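Protein kinase (Staphylococcus aureus subsp. aureus Mu50, PDB 3PY9) probably senses cell-wall muropeptides through its extracellular PASTA repeats, as the outer region of a membrane-spanning Ser/Thr kinase. Local coordinates at residues E8-V17 with N45-E56; P72-V80 with Q90-K98. All coordinates share one frame; numbering follows the deposited sequence.

Contact 1 of 2, residues E8-V17 with N45-E56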
ATOM      1  N   GLU A   8     -50.124  40.765  20.251  1.00 39.70           N
ATOM      2  CA  GLU A   8     -49.605  39.657  19.385  1.00 39.89           C
ATOM      3  C   GLU A   8     -48.119  39.336  19.548  1.00 39.61           C
ATOM      4  O   GLU A   8     -47.287  40.232  19.721  1.00 40.38           O
ATOM      5  CB  GLU A   8     -49.869  39.980  17.930  1.00 39.86           C
ATOM      6  CG  GLU A   8     -50.498  38.852  17.245  1.00 39.57           C
ATOM      7  CD  GLU A   8     -51.156  39.264  15.968  1.00 41.42           C
ATOM      8  OE1 GLU A   8     -50.588  40.124  15.262  1.00 42.03           O
ATOM      9  OE2 GLU A   8     -52.238  38.716  15.659  1.00 42.13           O
ATOM     10  N   THR A   9     -47.776  38.059  19.442  1.00 39.08           N
ATOM     11  CA  THR A   9     -46.404  37.630  19.727  1.00 38.88           C
ATOM     12  C   THR A   9     -45.384  38.198  18.741  1.00 38.69           C
ATOM     13  O   THR A   9     -45.522  37.976  17.536  1.00 38.96           O
ATOM     14  CB  THR A   9     -46.309  36.111  19.799  1.00 38.85           C
ATOM     15  OG1 THR A   9     -47.258  35.639  20.764  1.00 39.35           O
ATOM     16  CG2 THR A   9     -44.896  35.670  20.194  1.00 38.51           C
ATOM     17  N   PRO A  10     -44.377  38.946  19.256  1.00 38.50           N
ATOM     18  CA  PRO A  10     -43.270  39.527  18.480  1.00 38.50           C
ATOM     19  C   PRO A  10     -42.315  38.475  17.895  1.00 38.58           C
ATOM     20  O   PRO A  10     -42.196  37.369  18.438  1.00 37.99           O
ATOM     21  CB  PRO A  10     -42.491  40.376  19.512  1.00 38.60           C
ATOM     22  CG  PRO A  10     -43.283  40.384  20.752  1.00 38.28           C
ATOM     23  CD  PRO A  10     -44.279  39.273  20.692  1.00 38.65           C
ATOM     24  N   ASP A  11     -41.625  38.848  16.815  1.00 38.69           N
ATOM     25  CA  ASP A  11     -40.670  37.976  16.141  1.00 38.74           C
ATOM     26  C   ASP A  11     -39.285  38.155  16.771  1.00 38.54           C
ATOM     27  O   ASP A  11     -38.729  39.261  16.785  1.00 38.68           O
ATOM     28  CB  ASP A  11     -40.646  38.295  14.642  1.00 39.14           C
ATOM     29  CG  ASP A  11     -39.692  37.393  13.844  1.00 39.77           C
ATOM     30  OD1 ASP A  11     -39.224  36.351  14.342  1.00 38.94           O
ATOM     31  OD2 ASP A  11     -39.417  37.730  12.683  1.00 42.33           O
ATOM     32  N   VAL A  12     -38.753  37.077  17.335  1.00 37.94           N
ATOM     33  CA  VAL A  12     -37.403  37.093  17.899  1.00 37.76           C
ATOM     34  C   VAL A  12     -36.553  35.984  17.290  1.00 37.87           C
ATOM     35  O   VAL A  12     -35.445  35.699  17.761  1.00 38.27           O
ATOM     36  CB  VAL A  12     -37.413  36.992  19.446  1.00 37.98           C
ATOM     37  CG1 VAL A  12     -38.276  38.099  20.053  1.00 36.98           C
ATOM     38  CG2 VAL A  12     -37.905  35.596  19.909  1.00 38.00           C
ATOM     39  N   ILE A  13     -37.078  35.364  16.235  1.00 37.55           N
ATOM     40  CA  ILE A  13     -36.414  34.248  15.574  1.00 37.51           C
ATOM     41  C   ILE A  13     -35.031  34.702  15.077  1.00 37.89           C
ATOM     42  O   ILE A  13     -34.884  35.818  14.579  1.00 37.91           O
ATOM     43  CB  ILE A  13     -37.297  33.681  14.418  1.00 37.44           C
ATOM     44  CG1 ILE A  13     -38.696  33.277  14.928  1.00 36.99           C
ATOM     45  CG2 ILE A  13     -36.597  32.533  13.668  1.00 36.49           C
ATOM     46  CD1 ILE A  13     -38.722  32.264  16.061  1.00 36.53           C
ATOM     47  N   GLY A  14     -34.022  33.850  15.254  1.00 38.04           N
ATOM     48  CA  GLY A  14     -32.645  34.191  14.895  1.00 38.41           C
ATOM     49  C   GLY A  14     -31.939  35.134  15.861  1.00 39.13           C
ATOM     50  O   GLY A  14     -30.728  35.377  15.723  1.00 39.79           O
ATOM     51  N   LYS A  15     -32.678  35.660  16.840  1.00 39.11           N
ATOM     52  CA  LYS A  15     -32.119  36.580  17.836  1.00 39.36           C
ATOM     53  C   LYS A  15     -31.521  35.844  19.041  1.00 39.69           C
ATOM     54  O   LYS A  15     -31.705  34.632  19.191  1.00 39.84           O
ATOM     55  CB  LYS A  15     -33.189  37.567  18.309  1.00 39.10           C
ATOM     56  CG  LYS A  15     -33.589  38.585  17.256  1.00 39.03           C
ATOM     57  CD  LYS A  15     -34.659  39.513  17.766  1.00 39.33           C
ATOM     58  CE  LYS A  15     -34.833  40.729  16.869  1.00 40.71           C
ATOM     59  NZ  LYS A  15     -34.968  40.418  15.398  1.00 40.87           N
ATOM     60  N   SER A  16     -30.807  36.580  19.897  1.00 39.43           N
ATOM     61  CA  SER A  16     -30.332  36.033  21.180  1.00 39.13           C
ATOM     62  C   SER A  16     -31.381  36.187  22.307  1.00 38.97           C
ATOM     63  O   SER A  16     -32.329  36.976  22.198  1.00 38.18           O
ATOM     64  CB  SER A  16     -29.031  36.719  21.586  1.00 38.85           C
ATOM     65  OG  SER A  16     -29.316  38.028  22.037  1.00 37.59           O
ATOM     66  N   VAL A  17     -31.189  35.427  23.388  1.00 39.40           N
ATOM     67  CA  VAL A  17     -32.068  35.480  24.566  1.00 39.62           C
ATOM     68  C   VAL A  17     -32.040  36.882  25.175  1.00 40.18           C
ATOM     69  O   VAL A  17     -33.070  37.423  25.612  1.00 40.11           O
ATOM     70  CB  VAL A  17     -31.656  34.417  25.632  1.00 39.25           C
ATOM     71  CG1 VAL A  17     -32.299  34.702  26.955  1.00 38.12           C
ATOM     72  CG2 VAL A  17     -32.034  33.020  25.182  1.00 39.01           C
ATOM     73  N   ASN A  45     -27.048  29.455  19.793  1.00 42.76           N
ATOM     74  CA  ASN A  45     -27.583  30.481  20.728  1.00 41.50           C
ATOM     75  C   ASN A  45     -28.279  31.662  20.086  1.00 40.50           C
ATOM     76  O   ASN A  45     -28.113  32.846  20.440  1.00 40.31           O
ATOM     77  CB  ASN A  45     -26.445  30.878  21.633  1.00 42.10           C
ATOM     78  CG  ASN A  45     -25.630  29.620  21.869  1.00 43.09           C
ATOM     79  OD1 ASN A  45     -25.905  28.871  22.809  1.00 45.21           O
ATOM     80  ND2 ASN A  45     -24.622  29.383  21.033  1.00 46.70           N
ATOM     81  N   GLU A  46     -29.068  31.261  19.121  1.00 39.36           N
ATOM     82  CA  GLU A  46     -29.954  32.067  18.334  1.00 38.34           C
ATOM     83  C   GLU A  46     -31.294  31.387  18.602  1.00 37.39           C
ATOM     84  O   GLU A  46     -31.360  30.162  18.713  1.00 37.03           O
ATOM     85  CB  GLU A  46     -29.657  32.040  16.810  1.00 38.45           C
ATOM     86  CG  GLU A  46     -28.454  32.841  16.357  1.00 39.95           C
ATOM     87  CD  GLU A  46     -28.544  33.387  14.919  1.00 41.85           C
ATOM     88  OE1 GLU A  46     -29.115  32.720  14.031  1.00 39.85           O
ATOM     89  OE2 GLU A  46     -28.020  34.506  14.705  1.00 45.49           O
ATOM     90  N   ILE A  47     -32.387  32.162  18.713  1.00 38.15           N
ATOM     91  CA  ILE A  47     -33.754  31.624  18.845  1.00 37.13           C
ATOM     92  C   ILE A  47     -34.174  30.856  17.579  1.00 36.94           C
ATOM     93  O   ILE A  47     -34.090  31.374  16.476  1.00 36.73           O
ATOM     94  CB  ILE A  47     -34.824  32.741  19.088  1.00 37.24           C
ATOM     95  CG1 ILE A  47     -34.485  33.685  20.271  1.00 36.85           C
ATOM     96  CG2 ILE A  47     -36.226  32.156  19.223  1.00 35.09           C
ATOM     97  CD1 ILE A  47     -34.068  33.045  21.509  1.00 37.12           C
ATOM     98  N   ILE A  48     -34.671  29.641  17.778  1.00 36.69           N
ATOM     99  CA  ILE A  48     -35.082  28.707  16.730  1.00 36.87           C
ATOM    100  C   ILE A  48     -36.584  28.800  16.485  1.00 36.83           C
ATOM    101  O   ILE A  48     -37.051  28.711  15.350  1.00 36.69           O
ATOM    102  CB  ILE A  48     -34.763  27.271  17.233  1.00 37.39           C
ATOM    103  CG1 ILE A  48     -33.285  26.944  17.063  1.00 38.82           C
ATOM    104  CG2 ILE A  48     -35.621  26.199  16.584  1.00 38.30           C
ATOM    105  CD1 ILE A  48     -32.986  25.544  17.567  1.00 42.18           C
ATOM    106  N   LYS A  49     -37.334  28.989  17.575  1.00 36.51           N
ATOM    107  CA  LYS A  49     -38.779  28.777  17.616  1.00 36.11           C
ATOM    108  C   LYS A  49     -39.292  29.535  18.828  1.00 35.27           C
ATOM    109  O   LYS A  49     -38.559  29.681  19.813  1.00 35.04           O
ATOM    110  CB  LYS A  49     -39.049  27.281  17.828  1.00 36.57           C
ATOM    111  CG  LYS A  49     -40.470  26.779  17.527  1.00 39.73           C
ATOM    112  CD  LYS A  49     -40.672  26.318  16.055  1.00 42.69           C
ATOM    113  CE  LYS A  49     -40.783  27.495  15.052  1.00 43.85           C
ATOM    114  NZ  LYS A  49     -41.233  27.097  13.672  1.00 43.54           N
ATOM    115  N   THR A  50     -40.543  30.004  18.780  1.00 34.13           N
ATOM    116  CA  THR A  50     -41.192  30.499  19.996  1.00 32.83           C
ATOM    117  C   THR A  50     -42.577  29.891  20.185  1.00 32.73           C
ATOM    118  O   THR A  50     -43.179  29.413  19.239  1.00 32.06           O
ATOM    119  CB  THR A  50     -41.270  32.054  20.090  1.00 33.06           C
ATOM    120  OG1 THR A  50     -42.126  32.577  19.068  1.00 30.73           O
ATOM    121  CG2 THR A  50     -39.863  32.706  20.019  1.00 32.80           C
ATOM    122  N   THR A  51     -43.037  29.878  21.431  1.00 32.08           N
ATOM    123  CA  THR A  51     -44.414  29.551  21.758  1.00 31.40           C
ATOM    124  C   THR A  51     -44.969  30.614  22.692  1.00 31.43           C
ATOM    125  O   THR A  51     -44.458  30.772  23.804  1.00 31.50           O
ATOM    126  CB  THR A  51     -44.561  28.159  22.408  1.00 31.03           C
ATOM    127  OG1 THR A  51     -43.924  27.191  21.568  1.00 29.79           O
ATOM    128  CG2 THR A  51     -46.029  27.797  22.535  1.00 28.92           C
ATOM    129  N   PRO A  52     -46.019  31.340  22.247  1.00 31.39           N
ATOM    130  CA  PRO A  52     -46.661  31.283  20.917  1.00 31.50           C
ATOM    131  C   PRO A  52     -45.700  31.642  19.775  1.00 32.14           C
ATOM    132  O   PRO A  52     -44.680  32.311  20.019  1.00 31.50           O
ATOM    133  CB  PRO A  52     -47.757  32.363  21.011  1.00 31.28           C
ATOM    134  CG  PRO A  52     -48.019  32.495  22.438  1.00 31.39           C
ATOM    135  CD  PRO A  52     -46.700  32.303  23.130  1.00 30.61           C
ATOM    136  N   ASN A  53     -46.027  31.202  18.556  1.00 32.59           N
ATOM    137  CA  ASN A  53     -45.301  31.622  17.341  1.00 34.34           C
ATOM    138  C   ASN A  53     -45.471  33.110  17.057  1.00 34.99           C
ATOM    139  O   ASN A  53     -46.438  33.723  17.520  1.00 35.13           O
ATOM    140  CB  ASN A  53     -45.784  30.857  16.108  1.00 33.97           C
ATOM    141  CG  ASN A  53     -45.659  29.360  16.250  1.00 35.23           C
ATOM    142  OD1 ASN A  53     -44.607  28.828  16.626  1.00 33.61           O
ATOM    143  ND2 ASN A  53     -46.728  28.663  15.908  1.00 34.48           N
ATOM    144  N   THR A  54     -44.553  33.677  16.275  1.00 36.31           N
ATOM    145  CA  THR A  54     -44.647  35.076  15.850  1.00 37.56           C
ATOM    146  C   THR A  54     -46.058  35.340  15.363  1.00 38.00           C
ATOM    147  O   THR A  54     -46.649  34.484  14.688  1.00 38.22           O
ATOM    148  CB  THR A  54     -43.728  35.365  14.667  1.00 37.86           C
ATOM    149  OG1 THR A  54     -42.360  35.192  15.061  1.00 39.11           O
ATOM    150  CG2 THR A  54     -43.956  36.798  14.162  1.00 38.90           C
ATOM    151  N   GLY A  55     -46.611  36.497  15.717  1.00 38.20           N
ATOM    152  CA  GLY A  55     -47.933  36.873  15.220  1.00 39.13           C
ATOM    153  C   GLY A  55     -49.123  36.122  15.794  1.00 39.68           C
ATOM    154  O   GLY A  55     -50.258  36.494  15.517  1.00 40.32           O
ATOM    155  N   GLU A  56     -48.886  35.070  16.584  1.00 40.40           N
ATOM    156  CA  GLU A  56     -49.974  34.402  17.318  1.00 41.08           C
ATOM    157  C   GLU A  56     -50.464  35.248  18.499  1.00 41.33           C
ATOM    158  O   GLU A  56     -49.659  35.843  19.213  1.00 41.83           O
ATOM    159  CB  GLU A  56     -49.590  32.991  17.768  1.00 41.00           C
ATOM    160  CG  GLU A  56     -49.419  32.032  16.606  1.00 41.52           C
ATOM    161  CD  GLU A  56     -49.211  30.591  17.034  1.00 42.10           C
ATOM    162  OE1 GLU A  56     -49.422  29.705  16.175  1.00 43.43           O
ATOM    163  OE2 GLU A  56     -48.839  30.334  18.205  1.00 39.97           O
TER
HETATM  164  O   HOH W   1     -41.353  34.882  17.718  1.00 29.41           O
HETATM  165  O   HOH W   2     -29.046  33.375  23.263  1.00 37.31           O
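Ile47 packs against the turn Val12 to Lys15 and carries much of the close packing. Both its N and its O are bonded to that turn. Gly14 N donates to Ile47 O at 2.8 Å. Ile47 N donates to Lys15 O at 2.6 Å. The Ile47 side chain points into the contact, and its CG1 lies 3.1 Å from Lys15 O. Its CG2 meets Val12 CG2. With Val12 CG1 beside the backbone N (chi1 -55°), Val12 CG2 falls between the backbone N and the carbonyl carbon. There it presses on Thr50 CG2 at 3.5 Å, tighter than usual for two carbons. Ile13 CD1 lies over the strand at Lys49 CA. Helix 17-26 covers Val12 through Ala20 and Phe24, and strand 63-69 lines Ile47 and Thr50.

Both segments belong to the first PASTA domain. The loop before helix 17-26 here runs beside strand 47-51 and the type II turn Asn53 to Glu56. Thr9 grips that turn. Its O accepts from Gly55 N at 2.6 Å. Its N and OG1 both donate to Glu56 O, from opposite faces of the carbonyl plane. The OG1 lies beside the backbone N (chi1 -55°), which lets one residue make both bonds. Pro52 CB touches the same hydroxyl.

The exposed side at Thr54 and Asp11 is looser. Thr54 OG1 and Asp11 OD1 are 3.4 Å apart, a weak bond at best. The firmer bond of Asp11 OD1 is from Ile13 N, an Asx turn. A water bridges inward from Thr54 OG1, donating to Pro10 O and Thr50 OG1. At the Val17 end a second water links Val17 N to Asn45 O. At the opposite end the side chain of exposed Glu8 lies about 3 Å from a bound europium ion.

Contact 2 of 2, residues P72-V80 with Q90-K98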
ATOM      1  N   PRO A  72     -25.366  22.537  14.961  1.00 45.04           N
ATOM      2  CA  PRO A  72     -25.581  21.245  14.293  1.00 45.56           C
ATOM      3  C   PRO A  72     -25.370  20.044  15.227  1.00 45.85           C
ATOM      4  O   PRO A  72     -24.420  20.034  16.015  1.00 46.19           O
ATOM      5  CB  PRO A  72     -24.517  21.248  13.182  1.00 45.97           C
ATOM      6  CG  PRO A  72     -24.182  22.716  12.969  1.00 45.38           C
ATOM      7  CD  PRO A  72     -24.301  23.330  14.318  1.00 44.79           C
ATOM      8  N   GLU A  73     -26.253  19.054  15.149  1.00 46.30           N
ATOM      9  CA  GLU A  73     -26.031  17.767  15.828  1.00 47.18           C
ATOM     10  C   GLU A  73     -24.870  17.053  15.146  1.00 47.41           C
ATOM     11  O   GLU A  73     -24.826  17.001  13.914  1.00 47.85           O
ATOM     12  CB  GLU A  73     -27.292  16.906  15.756  1.00 46.96           C
ATOM     13  CG  GLU A  73     -27.246  15.637  16.608  1.00 48.56           C
ATOM     14  CD  GLU A  73     -28.455  14.754  16.412  1.00 48.20           C
ATOM     15  OE1 GLU A  73     -29.308  15.097  15.576  1.00 49.67           O
ATOM     16  OE2 GLU A  73     -28.555  13.712  17.093  1.00 50.38           O
ATOM     17  N   LYS A  74     -23.931  16.523  15.936  1.00 47.74           N
ATOM     18  CA  LYS A  74     -22.678  15.942  15.414  1.00 47.58           C
ATOM     19  C   LYS A  74     -22.406  14.520  15.920  1.00 48.07           C
ATOM     20  O   LYS A  74     -22.948  14.110  16.949  1.00 48.11           O
ATOM     21  CB  LYS A  74     -21.480  16.840  15.761  1.00 47.66           C
ATOM     22  CG  LYS A  74     -21.569  18.279  15.220  1.00 47.42           C
ATOM     23  CD  LYS A  74     -20.299  19.068  15.479  1.00 46.84           C
ATOM     24  CE  LYS A  74     -20.335  20.414  14.776  1.00 46.50           C
ATOM     25  NZ  LYS A  74     -19.119  21.247  15.047  1.00 45.29           N
ATOM     26  N   VAL A  75     -21.574  13.775  15.186  1.00 48.41           N
ATOM     27  CA  VAL A  75     -21.058  12.463  15.628  1.00 48.87           C
ATOM     28  C   VAL A  75     -19.548  12.356  15.425  1.00 49.19           C
ATOM     29  O   VAL A  75     -18.936  13.172  14.733  1.00 49.48           O
ATOM     30  CB  VAL A  75     -21.704  11.261  14.882  1.00 48.93           C
ATOM     31  CG1 VAL A  75     -23.089  10.931  15.433  1.00 49.73           C
ATOM     32  CG2 VAL A  75     -21.758  11.504  13.383  1.00 49.27           C
ATOM     33  N   LYS A  76     -18.947  11.343  16.040  1.00 49.60           N
ATOM     34  CA  LYS A  76     -17.560  10.969  15.759  1.00 49.32           C
ATOM     35  C   LYS A  76     -17.499  10.149  14.466  1.00 48.36           C
ATOM     36  O   LYS A  76     -18.152   9.107  14.343  1.00 48.17           O
ATOM     37  CB  LYS A  76     -16.980  10.169  16.937  1.00 49.84           C
ATOM     38  CG  LYS A  76     -15.916  10.907  17.790  1.00 51.87           C
ATOM     39  CD  LYS A  76     -16.168  12.423  18.032  1.00 55.18           C
ATOM     40  CE  LYS A  76     -17.263  12.746  19.087  1.00 56.87           C
ATOM     41  NZ  LYS A  76     -18.550  13.259  18.465  1.00 57.20           N
ATOM     42  N   MET A  77     -16.741  10.642  13.493  1.00 47.54           N
ATOM     43  CA  MET A  77     -16.530   9.895  12.256  1.00 46.29           C
ATOM     44  C   MET A  77     -15.839   8.562  12.572  1.00 46.07           C
ATOM     45  O   MET A  77     -14.760   8.546  13.190  1.00 46.31           O
ATOM     46  CB  MET A  77     -15.717  10.708  11.244  1.00 45.78           C
ATOM     47  CG  MET A  77     -15.524  10.015   9.883  1.00 44.25           C
ATOM     48  SD  MET A  77     -17.003  10.045   8.866  1.00 40.77           S
ATOM     49  CE  MET A  77     -16.601   8.860   7.575  1.00 41.65           C
ATOM     50  N   PRO A  78     -16.468   7.444  12.161  1.00 45.34           N
ATOM     51  CA  PRO A  78     -15.875   6.127  12.328  1.00 44.99           C
ATOM     52  C   PRO A  78     -14.731   5.885  11.328  1.00 44.95           C
ATOM     53  O   PRO A  78     -14.625   6.596  10.318  1.00 44.85           O
ATOM     54  CB  PRO A  78     -17.042   5.187  12.040  1.00 44.83           C
ATOM     55  CG  PRO A  78     -17.905   5.950  11.085  1.00 44.47           C
ATOM     56  CD  PRO A  78     -17.786   7.380  11.492  1.00 45.22           C
ATOM     57  N   ASN A  79     -13.882   4.903  11.631  1.00 44.83           N
ATOM     58  CA  ASN A  79     -12.797   4.488  10.736  1.00 44.92           C
ATOM     59  C   ASN A  79     -13.319   3.312   9.925  1.00 44.26           C
ATOM     60  O   ASN A  79     -13.635   2.244  10.488  1.00 44.16           O
ATOM     61  CB  ASN A  79     -11.546   4.097  11.540  1.00 45.24           C
ATOM     62  CG  ASN A  79     -10.323   3.865  10.666  1.00 46.62           C
ATOM     63  OD1 ASN A  79     -10.005   2.735  10.327  1.00 49.08           O
ATOM     64  ND2 ASN A  79      -9.631   4.936  10.305  1.00 48.63           N
ATOM     65  N   VAL A  80     -13.462   3.532   8.617  1.00 43.33           N
ATOM     66  CA  VAL A  80     -14.075   2.548   7.705  1.00 42.82           C
ATOM     67  C   VAL A  80     -13.092   2.084   6.619  1.00 42.39           C
ATOM     68  O   VAL A  80     -13.397   1.200   5.822  1.00 42.51           O
ATOM     69  CB  VAL A  80     -15.414   3.060   7.069  1.00 42.65           C
ATOM     70  CG1 VAL A  80     -16.413   3.506   8.147  1.00 42.92           C
ATOM     71  CG2 VAL A  80     -15.168   4.211   6.099  1.00 43.39           C
ATOM     72  N   GLN A  90     -23.077   0.807   6.222  1.00 49.05           N
ATOM     73  CA  GLN A  90     -23.855   0.435   7.401  1.00 50.31           C
ATOM     74  C   GLN A  90     -23.310   1.144   8.642  1.00 50.65           C
ATOM     75  O   GLN A  90     -24.062   1.810   9.344  1.00 51.41           O
ATOM     76  CB  GLN A  90     -23.891  -1.094   7.580  1.00 49.95           C
ATOM     77  CG  GLN A  90     -24.824  -1.826   6.582  1.00 51.42           C
ATOM     78  CD  GLN A  90     -24.725  -3.376   6.636  1.00 51.77           C
ATOM     79  OE1 GLN A  90     -23.937  -3.942   7.402  1.00 52.87           O
ATOM     80  NE2 GLN A  90     -25.536  -4.058   5.805  1.00 53.41           N
ATOM     81  N   LYS A  91     -22.003   1.031   8.884  1.00 51.37           N
ATOM     82  CA  LYS A  91     -21.343   1.673  10.029  1.00 52.06           C
ATOM     83  C   LYS A  91     -21.563   3.186  10.062  1.00 52.59           C
ATOM     84  O   LYS A  91     -21.565   3.800  11.135  1.00 53.07           O
ATOM     85  CB  LYS A  91     -19.841   1.368  10.018  1.00 52.14           C
ATOM     86  CG  LYS A  91     -19.065   1.862  11.239  1.00 52.97           C
ATOM     87  CD  LYS A  91     -19.049   0.821  12.354  1.00 55.46           C
ATOM     88  CE  LYS A  91     -18.768   1.461  13.727  1.00 57.12           C
ATOM     89  NZ  LYS A  91     -18.870   0.454  14.837  1.00 56.85           N
ATOM     90  N   LEU A  92     -21.729   3.780   8.882  1.00 53.06           N
ATOM     91  CA  LEU A  92     -22.032   5.204   8.755  1.00 53.37           C
ATOM     92  C   LEU A  92     -23.499   5.508   9.073  1.00 53.78           C
ATOM     93  O   LEU A  92     -23.789   6.418   9.862  1.00 53.62           O
ATOM     94  CB  LEU A  92     -21.642   5.720   7.367  1.00 53.07           C
ATOM     95  CG  LEU A  92     -20.142   6.016   7.232  1.00 52.85           C
ATOM     96  CD1 LEU A  92     -19.710   6.138   5.777  1.00 52.12           C
ATOM     97  CD2 LEU A  92     -19.778   7.275   8.005  1.00 51.80           C
ATOM     98  N   LYS A  93     -24.408   4.731   8.475  1.00 54.24           N
ATOM     99  CA  LYS A  93     -25.844   4.833   8.760  1.00 54.84           C
ATOM    100  C   LYS A  93     -26.125   4.657  10.248  1.00 54.70           C
ATOM    101  O   LYS A  93     -26.892   5.425  10.829  1.00 54.82           O
ATOM    102  CB  LYS A  93     -26.649   3.804   7.961  1.00 54.67           C
ATOM    103  CG  LYS A  93     -27.363   4.364   6.736  1.00 55.40           C
ATOM    104  CD  LYS A  93     -28.225   3.287   6.040  1.00 55.68           C
ATOM    105  CE  LYS A  93     -29.630   3.156   6.656  1.00 57.50           C
ATOM    106  NZ  LYS A  93     -30.506   2.189   5.908  1.00 56.81           N
ATOM    107  N   SER A  94     -25.487   3.655  10.855  1.00 54.74           N
ATOM    108  CA  SER A  94     -25.653   3.354  12.278  1.00 54.81           C
ATOM    109  C   SER A  94     -25.424   4.580  13.180  1.00 54.77           C
ATOM    110  O   SER A  94     -25.784   4.574  14.361  1.00 54.68           O
ATOM    111  CB  SER A  94     -24.762   2.166  12.691  1.00 55.07           C
ATOM    112  OG  SER A  94     -23.410   2.539  12.950  1.00 55.33           O
ATOM    113  N   LEU A  95     -24.835   5.630  12.611  1.00 54.58           N
ATOM    114  CA  LEU A  95     -24.635   6.883  13.331  1.00 54.31           C
ATOM    115  C   LEU A  95     -25.452   8.036  12.739  1.00 54.05           C
ATOM    116  O   LEU A  95     -25.269   9.195  13.129  1.00 54.26           O
ATOM    117  CB  LEU A  95     -23.149   7.248  13.361  1.00 54.27           C
ATOM    118  CG  LEU A  95     -22.155   6.225  13.914  1.00 54.60           C
ATOM    119  CD1 LEU A  95     -20.729   6.782  13.859  1.00 55.40           C
ATOM    120  CD2 LEU A  95     -22.514   5.789  15.338  1.00 54.86           C
ATOM    121  N   GLY A  96     -26.351   7.712  11.809  1.00 53.74           N
ATOM    122  CA  GLY A  96     -27.194   8.700  11.143  1.00 53.30           C
ATOM    123  C   GLY A  96     -26.516   9.418   9.985  1.00 53.32           C
ATOM    124  O   GLY A  96     -27.069  10.381   9.451  1.00 53.59           O
ATOM    125  N   LEU A  97     -25.325   8.951   9.598  1.00 52.92           N
ATOM    126  CA  LEU A  97     -24.586   9.506   8.458  1.00 52.35           C
ATOM    127  C   LEU A  97     -25.013   8.852   7.144  1.00 52.48           C
ATOM    128  O   LEU A  97     -24.540   7.766   6.798  1.00 52.91           O
ATOM    129  CB  LEU A  97     -23.074   9.364   8.667  1.00 52.00           C
ATOM    130  CG  LEU A  97     -22.471  10.122   9.858  1.00 50.89           C
ATOM    131  CD1 LEU A  97     -21.143   9.532  10.295  1.00 48.28           C
ATOM    132  CD2 LEU A  97     -22.353  11.612   9.550  1.00 48.89           C
ATOM    133  N   LYS A  98     -25.899   9.525   6.413  1.00 52.24           N
ATOM    134  CA  LYS A  98     -26.503   8.951   5.217  1.00 52.36           C
ATOM    135  C   LYS A  98     -26.140   9.669   3.904  1.00 51.58           C
ATOM    136  O   LYS A  98     -26.400   9.143   2.820  1.00 51.80           O
ATOM    137  CB  LYS A  98     -28.028   8.856   5.392  1.00 52.78           C
ATOM    138  CG  LYS A  98     -28.458   8.171   6.699  1.00 53.60           C
ATOM    139  CD  LYS A  98     -29.977   7.908   6.774  1.00 53.70           C
ATOM    140  CE  LYS A  98     -30.441   7.691   8.231  1.00 54.73           C
ATOM    141  NZ  LYS A  98     -29.675   6.625   8.981  1.00 56.16           N
TER
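Leu95 CD1 meets the Pro78 ring at CD, 3.8 Å away. The side-chain contacts across the two segments are apolar. Leu92 CD2 meets the same ring at its CG and CD corner, 3.8 Å from Pro78 CG, the two side chains crossing at about a right angle. Met77 starts away from the helix but bends back at chi2 (75°), which brings its CE to 3.6 Å from Leu92 CD2. Val75 and Leu97 lie flank to flank, pointing opposite ways, with Val75 CG2 3.7 Å from Leu97 CD1. At the margin, Lys91 CG touches Pro78 CB at 4.0 Å.

Main-chain oxygens add a few closer approaches. Leu95 CD1 lies 3.5 Å from Lys76 O, and Val75 CG1 touches Leu95 O.

The polar bonds lie within the helical segment or go to outside partners. Ser94 OG donates to Lys91 O from above the carbonyl plane. A Schellman motif ends the helix at Gly96, with Leu97 N bonded to Leu92 O; the turn brings Leu95 and Leu97 to face the strand. Strand 74-76 pairs with strand 125-127, and Lys76 NZ makes a salt bridge to Glu125.

This is the second PASTA domain, where helix 85-93 packs on the domain's strands. Shape and apolar burial, rather than directed bonds, therefore join the end of the helix to strand 74-76 and the loop after it.

Overall arrangement
Contact 1 and contact 2 follow in series along the chain and lie in successive PASTA domains. Their centres are 32 Å apart and their nearest atoms about 9 Å, so they do not touch. The two are of different kind. Residues 8-17 and 45-56 combine backbone bonds and waters with packing around Ile47, while 72-80 and 90-98 join through aliphatic side chains. In contact 1 the side chain of Glu8 is about 3 Å from a bound europium ion. In contact 2 the side chain of Leu97 is about 11 Å from a bound europium ion. In the second domain Asp99, next after 90-98, binds europium with Asp130 and Asn132.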